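Synaptotagmin IV (Rattus norvegicus, PDB 1W15) takes part in the mobility of neuronal dense core vesicles through its interaction with KIF1A, and captures them at synapses when phosphorylation weakens that interaction. Local coordinates at residues E97-L105 and V115-A123. Numbering follows the deposited sequence.
Sequences EISVEFLVL and VIGRLVLGA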
loop_
_atom_site.group_PDB
_atom_site.type_symbol
_atom_site.label_atom_id
_atom_site.label_comp_id
_atom_site.label_asym_id
_atom_site.label_seq_id
_atom_site.Cartn_x
_atom_site.Cartn_y
_atom_site.Cartn_z
ATOM N N GLU A 97 2.362 -15.149 21.864
ATOM C CA GLU A 97 3.833 -15.245 22.055
ATOM C C GLU A 97 4.646 -14.764 20.865
ATOM O O GLU A 97 5.865 -15.005 20.776
ATOM C CB GLU A 97 4.221 -16.688 22.396
ATOM C CG GLU A 97 3.760 -17.075 23.795
ATOM C CD GLU A 97 4.072 -18.518 24.148
ATOM O OE1 GLU A 97 5.212 -18.801 24.603
ATOM O OE2 GLU A 97 3.172 -19.371 23.981
ATOM N N ILE A 98 3.994 -14.067 19.953
ATOM C CA ILE A 98 4.685 -13.580 18.765
ATOM C C ILE A 98 5.102 -12.136 19.003
ATOM O O ILE A 98 4.330 -11.357 19.552
ATOM C CB ILE A 98 3.713 -13.697 17.549
ATOM C CG1 ILE A 98 3.387 -15.165 17.270
ATOM C CG2 ILE A 98 4.254 -12.981 16.296
ATOM C CD1 ILE A 98 4.553 -16.017 16.774
ATOM N N SER A 99 6.301 -11.756 18.571
ATOM C CA SER A 99 6.646 -10.356 18.588
ATOM C C SER A 99 7.408 -10.031 17.302
ATOM O O SER A 99 7.926 -10.941 16.665
ATOM C CB SER A 99 7.460 -10.035 19.823
ATOM O OG SER A 99 8.660 -10.765 19.802
ATOM N N VAL A 100 7.465 -8.746 16.946
ATOM C CA VAL A 100 8.094 -8.291 15.694
ATOM C C VAL A 100 9.097 -7.195 16.087
ATOM O O VAL A 100 8.763 -6.314 16.885
ATOM C CB VAL A 100 7.071 -7.708 14.689
ATOM C CG1 VAL A 100 7.750 -7.275 13.352
ATOM C CG2 VAL A 100 5.915 -8.732 14.394
ATOM N N GLU A 101 10.307 -7.295 15.563
ATOM C CA GLU A 101 11.366 -6.361 15.923
ATOM C C GLU A 101 11.728 -5.662 14.638
ATOM O O GLU A 101 12.080 -6.334 13.670
ATOM C CB GLU A 101 12.574 -7.137 16.457
ATOM C CG GLU A 101 13.793 -6.287 16.845
ATOM C CD GLU A 101 15.006 -7.185 17.230
ATOM O OE1 GLU A 101 15.304 -8.156 16.502
ATOM O OE2 GLU A 101 15.676 -6.915 18.259
ATOM N N PHE A 102 11.716 -4.329 14.644
ATOM C CA PHE A 102 12.143 -3.516 13.497
ATOM C C PHE A 102 13.455 -2.824 13.864
ATOM O O PHE A 102 13.563 -2.205 14.969
ATOM C CB PHE A 102 11.121 -2.419 13.188
ATOM C CG PHE A 102 9.765 -2.927 12.839
ATOM C CD1 PHE A 102 8.815 -3.176 13.854
ATOM C CD2 PHE A 102 9.402 -3.114 11.487
ATOM C CE1 PHE A 102 7.553 -3.653 13.526
ATOM C CE2 PHE A 102 8.118 -3.587 11.161
ATOM C CZ PHE A 102 7.206 -3.841 12.160
ATOM N N LEU A 103 14.432 -2.932 12.966
ATOM C CA LEU A 103 15.725 -2.287 13.132
ATOM C C LEU A 103 15.955 -1.384 11.931
ATOM O O LEU A 103 15.931 -1.853 10.797
ATOM C CB LEU A 103 16.845 -3.352 13.218
ATOM C CG LEU A 103 16.506 -4.389 14.319
ATOM C CD1 LEU A 103 16.936 -5.737 13.914
ATOM C CD2 LEU A 103 17.027 -3.945 15.662
ATOM N N VAL A 104 16.158 -0.097 12.198
ATOM C CA VAL A 104 16.578 0.853 11.190
ATOM C C VAL A 104 18.123 0.937 11.272
ATOM O O VAL A 104 18.661 1.290 12.333
ATOM C CB VAL A 104 15.923 2.244 11.401
ATOM C CG1 VAL A 104 16.358 3.188 10.248
ATOM C CG2 VAL A 104 14.330 2.137 11.510
ATOM N N LEU A 105 18.776 0.586 10.165
ATOM C CA LEU A 105 20.231 0.430 10.079
ATOM C C LEU A 105 20.751 1.336 9.010
ATOM O O LEU A 105 20.039 1.640 8.043
ATOM C CB LEU A 105 20.563 -1.021 9.703
ATOM C CG LEU A 105 20.131 -2.033 10.799
ATOM C CD1 LEU A 105 19.258 -3.145 10.262
ATOM C CD2 LEU A 105 21.460 -2.556 11.339
ATOM N N VAL A 115 23.023 0.264 14.000
ATOM C CA VAL A 115 21.578 0.315 14.255
ATOM C C VAL A 115 21.282 1.762 14.586
ATOM O O VAL A 115 21.897 2.307 15.505
ATOM C CB VAL A 115 21.167 -0.602 15.434
ATOM C CG1 VAL A 115 19.661 -0.365 15.846
ATOM C CG2 VAL A 115 21.429 -2.069 15.111
ATOM N N ILE A 116 20.405 2.394 13.811
ATOM C CA ILE A 116 20.031 3.792 14.013
ATOM C C ILE A 116 18.924 3.853 15.080
ATOM O O ILE A 116 18.893 4.761 15.934
ATOM C CB ILE A 116 19.464 4.373 12.692
ATOM C CG1 ILE A 116 20.532 4.517 11.607
ATOM C CG2 ILE A 116 18.751 5.721 12.924
ATOM C CD1 ILE A 116 19.893 4.891 10.219
ATOM N N GLY A 117 18.027 2.879 15.033
ATOM C CA GLY A 117 16.953 2.813 16.025
ATOM C C GLY A 117 16.244 1.500 15.983
ATOM O O GLY A 117 16.357 0.745 15.008
ATOM N N ARG A 118 15.490 1.229 17.035
ATOM C CA ARG A 118 14.798 -0.044 17.119
ATOM C C ARG A 118 13.370 0.160 17.610
ATOM O O ARG A 118 13.109 1.037 18.425
ATOM C CB ARG A 118 15.567 -0.908 18.144
ATOM C CG ARG A 118 14.977 -2.267 18.481
ATOM C CD ARG A 118 16.084 -3.154 19.247
ATOM N NE ARG A 118 15.556 -4.450 19.658
ATOM C CZ ARG A 118 14.870 -4.660 20.775
ATOM N NH1 ARG A 118 14.619 -3.661 21.639
ATOM N NH2 ARG A 118 14.430 -5.885 21.039
ATOM N N LEU A 119 12.495 -0.746 17.202
ATOM C CA LEU A 119 11.085 -0.718 17.592
ATOM C C LEU A 119 10.624 -2.151 17.784
ATOM O O LEU A 119 10.868 -3.008 16.907
ATOM C CB LEU A 119 10.255 -0.039 16.480
ATOM C CG LEU A 119 8.722 -0.210 16.634
ATOM C CD1 LEU A 119 8.216 0.519 17.945
ATOM C CD2 LEU A 119 7.979 0.179 15.375
ATOM N N VAL A 120 9.991 -2.428 18.916
ATOM C CA VAL A 120 9.446 -3.759 19.146
ATOM C C VAL A 120 7.916 -3.717 19.341
ATOM O O VAL A 120 7.427 -2.904 20.113
ATOM C CB VAL A 120 10.111 -4.449 20.349
ATOM C CG1 VAL A 120 9.434 -5.776 20.697
ATOM C CG2 VAL A 120 11.597 -4.687 20.059
ATOM N N LEU A 121 7.191 -4.626 18.680
ATOM C CA LEU A 121 5.758 -4.754 18.929
ATOM C C LEU A 121 5.497 -6.147 19.439
ATOM O O LEU A 121 5.989 -7.106 18.859
ATOM C CB LEU A 121 4.947 -4.549 17.660
ATOM C CG LEU A 121 5.086 -3.338 16.711
ATOM C CD1 LEU A 121 3.886 -3.263 15.761
ATOM C CD2 LEU A 121 5.367 -1.988 17.336
ATOM N N GLY A 122 4.721 -6.269 20.518
ATOM C CA GLY A 122 4.457 -7.575 21.096
ATOM C C GLY A 122 3.597 -7.411 22.319
ATOM O O GLY A 122 3.306 -6.271 22.704
ATOM N N ALA A 123 3.184 -8.529 22.929
ATOM C CA ALA A 123 2.145 -8.454 23.959
ATOM C C ALA A 123 2.658 -7.765 25.216
ATOM O O ALA A 123 1.892 -7.112 25.927
ATOM C CB ALA A 123 1.568 -9.816 24.268
HETATM O O HOH W 1 3.665 -11.155 21.974
#
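E101 OE2 is gripped by two nitrogens of R118. R118 NE meets E101 OE2 at 2.8 Å, nearly straight and on the anti lone pair of the carboxylate. R118 NH2 meets E101 OE2 at 3.2 Å, with a more bent approach from above the carboxylate plane. Both bonds lie in the guanidinium plane, and the two flat groups are nearly perpendicular, 82° apart. R118 reaches this far because its chain is extended from CG to NE, with CG anti to the backbone N (chi1 176°). L103 lies alongside, its CD2 3.8 Å from R118 CD. The other oxygen, E101 OE1, is bonded to Y60 and N58 on the neighbouring strand 53-61, so the carboxylate links three strands.

The backbones form an antiparallel hairpin in one sheet of the C2B beta sandwich. V100 pairs with L121 and F102 with L119 as hydrogen-bonded pairs; F102 N to L119 O is 2.8 Å and almost straight. A classic beta bulge follows, where I116 and G117 both face V104. G117 N donates to V104 O at 3.2 Å. I116 N also points at V104 O, but suspiciously close, so that length is doubtful. One water bridges I98 O and A123 N.

The other face is apolar. L119 CD2 packs 3.8 Å from F102 CD1, while L121 CG sits 4.0 Å from F102 CE1, at the ring edge. L19 and V21 of the opposing sheet also touch F102. The hairpin thus turns an apolar face into the sandwich core. Its other face mixes the E101–R118 pair with L103, L105, V115 and V120. There, the bonds to both oxygens probably fix the carboxylate's orientation.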